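Local coordinates for protein Afp1 (Serratia entomophila, PDB 6RBN) that probably forms the inner tube of the anti-feeding prophage, a contractile injection system, stacking with its own copies inside the sheath, at residues 26-31 against 75-80. Residues are numbered along the deposited sequence; the frame is centred on the assembly and turned at random.
Sequences EQVPFT and NAMYEW
The ring of Phe30 meets Met77 at its edge, in a Met-aromatic contact that puts SD of Met77 4.0 Å from CZ of Phe30. The sulfur lies close to the ring plane, in a direction 86° off the normal at the centroid. Over one face stands CG1 of Val28, off-centre above the CE2–CZ side and 3.6 Å from CE2 of Phe30. The Phe30 and Met77 side chains approach from opposite directions. Met77 bends at chi2 (-60°), bringing SD to the ring edge, and the turn at chi3 (106°) carries its methyl off the ring plane to the side where Val28 sits; there CE of Met77 comes to 4.3 Å from CG2 of Val28. No hydrogen bond joins the two segments, so sulfur and hydrocarbon make the whole contact. Met77 is presented from the 75-80 segment, which runs into the short helix 78-81 and in which Tyr78 N bonds to Asn75 O at 3.0 Å. Val28 bonds through its backbone to Val21, while Phe30 also packs on Val21 and Leu23 of strand 19-23 and on Leu66 and Lys68 of strand 63-69. Met77 reaches Leu23 too, and Ile137 of strand 134-140, so the 75-80 segment is packed, through this methionine, against side chains from the antiparallel sheet of this gp19-like tube protein.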
loop_
_atom_site.group_PDB
_atom_site.type_symbol
_atom_site.label_atom_id
_atom_site.label_comp_id
_atom_site.label_asym_id
_atom_site.label_seq_id
_atom_site.Cartn_x
_atom_site.Cartn_y
_atom_site.Cartn_z
ATOM N N GLU A 26 -33.119 -40.971 -23.112
ATOM C CA GLU A 26 -31.831 -40.385 -23.443
ATOM C C GLU A 26 -31.386 -39.490 -22.299
ATOM O O GLU A 26 -32.204 -38.942 -21.560
ATOM C CB GLU A 26 -31.900 -39.568 -24.736
ATOM C CG GLU A 26 -32.189 -40.383 -25.974
ATOM C CD GLU A 26 -32.281 -39.525 -27.217
ATOM O OE1 GLU A 26 -32.228 -38.286 -27.087
ATOM O OE2 GLU A 26 -32.414 -40.089 -28.323
ATOM N N GLN A 27 -30.073 -39.340 -22.162
ATOM C CA GLN A 27 -29.518 -38.400 -21.205
ATOM C C GLN A 27 -29.217 -37.081 -21.896
ATOM O O GLN A 27 -28.553 -37.045 -22.934
ATOM C CB GLN A 27 -28.252 -38.951 -20.553
ATOM C CG GLN A 27 -28.505 -40.123 -19.637
ATOM C CD GLN A 27 -27.251 -40.590 -18.939
ATOM O OE1 GLN A 27 -26.166 -40.054 -19.161
ATOM N NE2 GLN A 27 -27.389 -41.598 -18.087
ATOM N N VAL A 28 -29.719 -35.999 -21.312
ATOM C CA VAL A 28 -29.548 -34.662 -21.867
ATOM C C VAL A 28 -28.793 -33.830 -20.835
ATOM O O VAL A 28 -29.156 -33.843 -19.652
ATOM C CB VAL A 28 -30.903 -34.032 -22.226
ATOM C CG1 VAL A 28 -30.719 -32.626 -22.750
ATOM C CG2 VAL A 28 -31.633 -34.885 -23.245
ATOM N N PRO A 29 -27.731 -33.124 -21.219
ATOM C CA PRO A 29 -26.980 -32.324 -20.244
ATOM C C PRO A 29 -27.721 -31.040 -19.894
ATOM O O PRO A 29 -28.090 -30.263 -20.775
ATOM C CB PRO A 29 -25.669 -32.019 -20.973
ATOM C CG PRO A 29 -25.584 -33.039 -22.051
ATOM C CD PRO A 29 -26.991 -33.269 -22.481
ATOM N N PHE A 30 -27.924 -30.815 -18.601
ATOM C CA PHE A 30 -28.582 -29.614 -18.110
ATOM C C PHE A 30 -27.680 -28.876 -17.133
ATOM O O PHE A 30 -26.755 -29.444 -16.554
ATOM C CB PHE A 30 -29.918 -29.944 -17.438
ATOM C CG PHE A 30 -30.996 -30.330 -18.397
ATOM C CD1 PHE A 30 -31.717 -29.363 -19.065
ATOM C CD2 PHE A 30 -31.285 -31.656 -18.638
ATOM C CE1 PHE A 30 -32.708 -29.712 -19.952
ATOM C CE2 PHE A 30 -32.277 -32.008 -19.522
ATOM C CZ PHE A 30 -32.986 -31.035 -20.179
ATOM N N THR A 31 -27.970 -27.590 -16.958
ATOM C CA THR A 31 -27.239 -26.734 -16.037
ATOM C C THR A 31 -27.907 -26.683 -14.670
ATOM O O THR A 31 -27.240 -26.804 -13.641
ATOM C CB THR A 31 -27.130 -25.325 -16.613
ATOM O OG1 THR A 31 -26.531 -25.398 -17.905
ATOM C CG2 THR A 31 -26.268 -24.449 -15.730
ATOM N N ASN A 75 -32.486 -28.705 -31.679
ATOM C CA ASN A 75 -32.992 -28.364 -30.354
ATOM C C ASN A 75 -33.962 -29.441 -29.904
ATOM O O ASN A 75 -35.132 -29.410 -30.276
ATOM C CB ASN A 75 -33.651 -26.985 -30.388
ATOM C CG ASN A 75 -33.676 -26.299 -29.036
ATOM O OD1 ASN A 75 -33.932 -25.102 -28.955
ATOM N ND2 ASN A 75 -33.397 -27.043 -27.973
ATOM N N ALA A 76 -33.479 -30.363 -29.069
ATOM C CA ALA A 76 -34.279 -31.515 -28.672
ATOM C C ALA A 76 -35.414 -31.142 -27.733
ATOM O O ALA A 76 -36.439 -31.830 -27.707
ATOM C CB ALA A 76 -33.388 -32.569 -28.023
ATOM N N MET A 77 -35.260 -30.070 -26.964
ATOM C CA MET A 77 -36.345 -29.563 -26.142
ATOM C C MET A 77 -37.376 -28.791 -26.948
ATOM O O MET A 77 -38.467 -28.528 -26.435
ATOM C CB MET A 77 -35.803 -28.660 -25.028
ATOM C CG MET A 77 -34.900 -29.353 -24.021
ATOM S SD MET A 77 -35.680 -30.705 -23.126
ATOM C CE MET A 77 -34.907 -32.127 -23.899
ATOM N N TYR A 78 -37.055 -28.415 -28.183
ATOM C CA TYR A 78 -38.025 -27.720 -29.017
ATOM C C TYR A 78 -38.952 -28.684 -29.740
ATOM O O TYR A 78 -40.154 -28.426 -29.826
ATOM C CB TYR A 78 -37.317 -26.822 -30.023
ATOM C CG TYR A 78 -38.254 -26.152 -30.991
ATOM C CD1 TYR A 78 -39.097 -25.137 -30.579
ATOM C CD2 TYR A 78 -38.284 -26.532 -32.325
ATOM C CE1 TYR A 78 -39.953 -24.522 -31.463
ATOM C CE2 TYR A 78 -39.135 -25.923 -33.215
ATOM C CZ TYR A 78 -39.965 -24.920 -32.778
ATOM O OH TYR A 78 -40.812 -24.314 -33.666
ATOM N N GLU A 79 -38.436 -29.802 -30.264
ATOM C CA GLU A 79 -39.328 -30.726 -30.959
ATOM C C GLU A 79 -40.226 -31.513 -30.018
ATOM O O GLU A 79 -41.122 -32.214 -30.495
ATOM C CB GLU A 79 -38.574 -31.721 -31.844
ATOM C CG GLU A 79 -37.909 -31.112 -33.057
ATOM C CD GLU A 79 -36.423 -30.971 -32.895
ATOM O OE1 GLU A 79 -35.883 -31.577 -31.946
ATOM O OE2 GLU A 79 -35.798 -30.260 -33.705
ATOM N N TRP A 80 -40.011 -31.421 -28.710
ATOM C CA TRP A 80 -40.890 -32.051 -27.740
ATOM C C TRP A 80 -41.975 -31.107 -27.243
ATOM O O TRP A 80 -43.026 -31.574 -26.794
ATOM C CB TRP A 80 -40.044 -32.602 -26.589
ATOM C CG TRP A 80 -40.782 -33.304 -25.507
ATOM C CD1 TRP A 80 -41.777 -34.218 -25.653
ATOM C CD2 TRP A 80 -40.480 -33.261 -24.113
ATOM N NE1 TRP A 80 -42.171 -34.688 -24.427
ATOM C CE2 TRP A 80 -41.379 -34.124 -23.465
ATOM C CE3 TRP A 80 -39.552 -32.555 -23.346
ATOM C CZ2 TRP A 80 -41.378 -34.297 -22.087
ATOM C CZ3 TRP A 80 -39.554 -32.729 -21.982
ATOM C CH2 TRP A 80 -40.462 -33.591 -21.365
#